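PDB 5OLC: galactonate dehydratase from Zobellia galactanivorans, which belongs to the mandelate racemase/muconate lactonizing enzyme group of the enolase superfamily, pairing a capping N-terminal domain with a TIM-barrel-like domain. Local coordinates for residues P124-I137 and A311-D323. Sequence-based numbering, arbitrary orientation.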
loop_
_atom_site.group_PDB
_atom_site.type_symbol
_atom_site.label_atom_id
_atom_site.label_comp_id
_atom_site.label_asym_id
_atom_site.label_seq_id
_atom_site.Cartn_x
_atom_site.Cartn_y
_atom_site.Cartn_z
ATOM N N PRO A 124 27.084 23.815 -30.197
ATOM C CA PRO A 124 26.712 22.387 -30.247
ATOM C C PRO A 124 25.419 22.128 -29.442
ATOM O O PRO A 124 24.976 23.009 -28.684
ATOM C CB PRO A 124 27.935 21.669 -29.663
ATOM C CG PRO A 124 28.594 22.675 -28.820
ATOM C CD PRO A 124 28.334 24.018 -29.441
ATOM N N VAL A 125 24.784 20.953 -29.639
ATOM C CA VAL A 125 23.533 20.583 -28.958
ATOM C C VAL A 125 23.741 20.441 -27.434
ATOM O O VAL A 125 22.888 20.911 -26.672
ATOM C CB VAL A 125 22.843 19.343 -29.596
ATOM C CG1 VAL A 125 21.586 18.937 -28.831
ATOM C CG2 VAL A 125 22.505 19.602 -31.064
ATOM N N SER A 126 24.871 19.819 -26.985
ATOM C CA SER A 126 25.156 19.621 -25.554
ATOM C C SER A 126 25.158 20.923 -24.771
ATOM O O SER A 126 24.530 20.997 -23.715
ATOM C CB SER A 126 26.440 18.823 -25.323
ATOM O OG SER A 126 27.442 18.965 -26.318
ATOM N N VAL A 127 25.799 21.969 -25.318
ATOM C CA VAL A 127 25.846 23.299 -24.709
ATOM C C VAL A 127 24.433 23.908 -24.697
ATOM O O VAL A 127 24.041 24.573 -23.728
ATOM C CB VAL A 127 26.898 24.177 -25.435
ATOM C CG1 VAL A 127 26.714 25.672 -25.148
ATOM C CG2 VAL A 127 28.306 23.722 -25.069
ATOM N N LEU A 128 23.664 23.629 -25.753
ATOM C CA LEU A 128 22.299 24.125 -25.890
ATOM C C LEU A 128 21.257 23.343 -25.058
ATOM O O LEU A 128 20.108 23.809 -24.930
ATOM C CB LEU A 128 21.903 24.192 -27.370
ATOM C CG LEU A 128 22.239 25.485 -28.061
ATOM C CD1 LEU A 128 22.090 25.343 -29.518
ATOM C CD2 LEU A 128 21.343 26.587 -27.585
ATOM N N LEU A 129 21.661 22.161 -24.508
ATOM C CA LEU A 129 20.816 21.327 -23.632
ATOM C C LEU A 129 21.018 21.798 -22.167
ATOM O O LEU A 129 20.265 21.412 -21.264
ATOM C CB LEU A 129 21.144 19.809 -23.747
ATOM C CG LEU A 129 20.635 18.988 -24.946
ATOM C CD1 LEU A 129 21.319 17.613 -24.990
ATOM C CD2 LEU A 129 19.110 18.833 -24.941
ATOM N N GLY A 130 22.060 22.604 -21.953
ATOM C CA GLY A 130 22.394 23.138 -20.638
ATOM C C GLY A 130 23.874 23.259 -20.342
ATOM O O GLY A 130 24.259 24.065 -19.491
ATOM N N GLY A 131 24.695 22.455 -21.016
ATOM C CA GLY A 131 26.136 22.484 -20.803
ATOM C C GLY A 131 26.827 21.145 -20.901
ATOM O O GLY A 131 26.256 20.120 -20.537
ATOM N N VAL A 132 28.061 21.146 -21.424
ATOM C CA VAL A 132 28.895 19.945 -21.545
ATOM C C VAL A 132 29.394 19.589 -20.138
ATOM O O VAL A 132 30.189 20.344 -19.542
ATOM C CB VAL A 132 30.063 20.107 -22.556
ATOM C CG1 VAL A 132 31.028 18.932 -22.484
ATOM C CG2 VAL A 132 29.539 20.277 -23.974
ATOM N N LYS A 133 28.857 18.493 -19.588
ATOM C CA LYS A 133 29.217 18.020 -18.258
ATOM C C LYS A 133 30.378 17.050 -18.381
ATOM O O LYS A 133 31.229 16.990 -17.487
ATOM C CB LYS A 133 28.022 17.327 -17.594
ATOM C CG LYS A 133 27.185 18.239 -16.734
ATOM C CD LYS A 133 26.120 18.976 -17.498
ATOM C CE LYS A 133 25.006 19.422 -16.597
ATOM N NZ LYS A 133 23.748 19.594 -17.354
ATOM N N ASN A 134 30.407 16.304 -19.511
ATOM C CA ASN A 134 31.402 15.288 -19.840
ATOM C C ASN A 134 31.941 15.529 -21.263
ATOM O O ASN A 134 31.265 15.178 -22.244
ATOM C CB ASN A 134 30.783 13.889 -19.726
ATOM C CG ASN A 134 29.890 13.671 -18.525
ATOM O OD1 ASN A 134 28.722 13.289 -18.660
ATOM N ND2 ASN A 134 30.421 13.897 -17.326
ATOM N N PRO A 135 33.139 16.158 -21.402
ATOM C CA PRO A 135 33.681 16.424 -22.752
ATOM C C PRO A 135 34.212 15.179 -23.449
ATOM O O PRO A 135 34.401 15.170 -24.659
ATOM C CB PRO A 135 34.778 17.446 -22.487
ATOM C CG PRO A 135 35.237 17.153 -21.106
ATOM C CD PRO A 135 34.043 16.662 -20.346
ATOM N N ILE A 136 34.479 14.142 -22.659
ATOM C CA ILE A 136 34.969 12.841 -23.102
ATOM C C ILE A 136 34.016 11.795 -22.537
ATOM O O ILE A 136 33.584 11.911 -21.387
ATOM C CB ILE A 136 36.461 12.608 -22.687
ATOM C CG1 ILE A 136 37.401 13.584 -23.434
ATOM C CG2 ILE A 136 36.912 11.148 -22.902
ATOM C CD1 ILE A 136 37.845 14.775 -22.597
ATOM N N ILE A 137 33.614 10.841 -23.385
ATOM C CA ILE A 137 32.723 9.741 -23.031
ATOM C C ILE A 137 33.365 8.431 -23.571
ATOM O O ILE A 137 34.030 8.475 -24.599
ATOM C CB ILE A 137 31.209 9.984 -23.406
ATOM C CG1 ILE A 137 30.711 9.079 -24.503
ATOM C CG2 ILE A 137 30.849 11.427 -23.730
ATOM C CD1 ILE A 137 29.958 7.983 -23.978
ATOM N N ALA A 311 21.613 9.627 -35.229
ATOM C CA ALA A 311 21.221 8.988 -33.973
ATOM C C ALA A 311 22.369 8.976 -32.968
ATOM O O ALA A 311 22.152 9.362 -31.810
ATOM C CB ALA A 311 20.795 7.566 -34.230
ATOM N N ILE A 312 23.586 8.512 -33.385
ATOM C CA ILE A 312 24.737 8.469 -32.476
ATOM C C ILE A 312 25.065 9.875 -31.965
ATOM O O ILE A 312 25.226 10.042 -30.759
ATOM C CB ILE A 312 25.956 7.724 -33.056
ATOM C CG1 ILE A 312 25.569 6.301 -33.453
ATOM C CG2 ILE A 312 27.140 7.713 -32.068
ATOM C CD1 ILE A 312 26.256 5.769 -34.717
ATOM N N SER A 313 25.066 10.890 -32.862
ATOM C CA SER A 313 25.324 12.295 -32.518
ATOM C C SER A 313 24.417 12.808 -31.406
ATOM O O SER A 313 24.930 13.369 -30.443
ATOM C CB SER A 313 25.209 13.191 -33.744
ATOM O OG SER A 313 26.300 12.945 -34.609
ATOM N N ALA A 314 23.085 12.566 -31.513
ATOM C CA ALA A 314 22.087 12.955 -30.522
ATOM C C ALA A 314 22.448 12.378 -29.131
ATOM O O ALA A 314 22.349 13.099 -28.128
ATOM C CB ALA A 314 20.710 12.491 -30.966
ATOM N N ALA A 315 22.935 11.107 -29.088
ATOM C CA ALA A 315 23.395 10.464 -27.853
ATOM C C ALA A 315 24.691 11.086 -27.376
ATOM O O ALA A 315 24.808 11.339 -26.187
ATOM C CB ALA A 315 23.560 8.973 -28.043
ATOM N N VAL A 316 25.634 11.392 -28.285
ATOM C CA VAL A 316 26.903 12.047 -27.911
ATOM C C VAL A 316 26.575 13.323 -27.138
ATOM O O VAL A 316 27.073 13.521 -26.032
ATOM C CB VAL A 316 27.839 12.385 -29.111
ATOM C CG1 VAL A 316 29.182 12.902 -28.616
ATOM C CG2 VAL A 316 28.035 11.200 -30.046
ATOM N N HIS A 317 25.697 14.149 -27.712
ATOM C CA HIS A 317 25.277 15.404 -27.123
ATOM C C HIS A 317 24.412 15.219 -25.888
ATOM O O HIS A 317 24.498 16.043 -24.987
ATOM C CB HIS A 317 24.628 16.301 -28.174
ATOM C CG HIS A 317 25.651 16.846 -29.122
ATOM N ND1 HIS A 317 26.214 18.096 -28.929
ATOM C CD2 HIS A 317 26.282 16.242 -30.158
ATOM C CE1 HIS A 317 27.118 18.238 -29.892
ATOM N NE2 HIS A 317 27.195 17.148 -30.655
ATOM N N LEU A 318 23.641 14.116 -25.791
ATOM C CA LEU A 318 22.838 13.897 -24.579
ATOM C C LEU A 318 23.691 13.434 -23.393
ATOM O O LEU A 318 23.578 14.051 -22.328
ATOM C CB LEU A 318 21.631 12.991 -24.795
ATOM C CG LEU A 318 20.656 13.004 -23.620
ATOM C CD1 LEU A 318 19.316 13.614 -23.992
ATOM C CD2 LEU A 318 20.549 11.627 -22.991
ATOM N N VAL A 319 24.561 12.396 -23.563
ATOM C CA VAL A 319 25.406 11.928 -22.446
ATOM C C VAL A 319 26.424 13.036 -22.032
ATOM O O VAL A 319 26.800 13.110 -20.856
ATOM C CB VAL A 319 26.051 10.512 -22.583
ATOM C CG1 VAL A 319 25.318 9.628 -23.592
ATOM C CG2 VAL A 319 27.545 10.558 -22.859
ATOM N N ALA A 320 26.795 13.938 -22.969
ATOM C CA ALA A 320 27.663 15.063 -22.644
ATOM C C ALA A 320 26.956 15.929 -21.589
ATOM O O ALA A 320 27.561 16.213 -20.564
ATOM C CB ALA A 320 27.977 15.880 -23.888
ATOM N N ASN A 321 25.659 16.253 -21.797
ATOM C CA ASN A 321 24.809 17.064 -20.922
ATOM C C ASN A 321 24.308 16.310 -19.677
ATOM O O ASN A 321 23.848 16.942 -18.720
ATOM C CB ASN A 321 23.633 17.604 -21.712
ATOM C CG ASN A 321 22.886 18.701 -21.013
ATOM O OD1 ASN A 321 23.215 19.889 -21.127
ATOM N ND2 ASN A 321 21.875 18.318 -20.268
ATOM N N LEU A 322 24.379 14.966 -19.687
ATOM C CA LEU A 322 23.985 14.110 -18.549
ATOM C C LEU A 322 24.987 14.290 -17.410
ATOM O O LEU A 322 26.159 14.558 -17.686
ATOM C CB LEU A 322 23.987 12.643 -19.012
ATOM C CG LEU A 322 22.718 11.808 -18.930
ATOM C CD1 LEU A 322 21.485 12.567 -19.402
ATOM C CD2 LEU A 322 22.861 10.563 -19.758
ATOM N N ASP A 323 24.528 14.128 -16.141
ATOM C CA ASP A 323 25.338 14.243 -14.910
ATOM C C ASP A 323 25.087 13.074 -13.938
ATOM O O ASP A 323 25.893 12.810 -13.040
ATOM C CB ASP A 323 25.120 15.607 -14.209
ATOM C CG ASP A 323 23.686 16.126 -14.186
ATOM O OD1 ASP A 323 22.756 15.299 -14.072
ATOM O OD2 ASP A 323 23.499 17.360 -14.290
#
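Ser126 and His317 bring the short helix 125-128 against helix 309-321, their CA atoms 4.5 Å apart, and from there the chain runs on past the C-terminal end of the longer helix into strand 136-142. In this enolase-superfamily fold, helix 309-321 of the TIM-barrel-like domain is thus met by the connection from helix 125-128 into a barrel strand, and the contact illustrates how a helix end can be tied to the chain entering such a strand. Helix 125-128 finishes in a Schellman motif at Gly130, which turns the chain toward Asn321. Beyond that turn, Ala320 O, near the C-terminal end of its helix, is gripped by two consecutive amides of the loop: Lys133 N at 2.8 Å, standing 43° out of the carbonyl plane, and Asn134 N at 3.0 Å, within the plane on a lone pair.

Among the side chains, His317 projects with CG anti to its carbonyl carbon (chi1 -72°), which carries ND1 to the start of the short helix. There Ser126 N donates to His317 ND1 at 2.9 Å, only 8° out of the ring plane, while Pro124 CB meets the ring edge at CE1. Asn321 lays its amide over Leu129 CB. On the other flank, Ile137 CG2 packs crosswise on Val319 CG2 at 3.5 Å. Lys133, bent at chi2, forms a salt bridge through NZ with Glu83 of the second subunit; it also runs alongside Asp323, where Lys133 NZ to Asp323 OD2 is a long salt bridge at 3.8 Å, and Asp323 OD1 is held by Gln295. The same ammonium also reaches the last helical residue, Lys133 NZ donating to Asn321 O in the carbonyl plane at 3.0 Å.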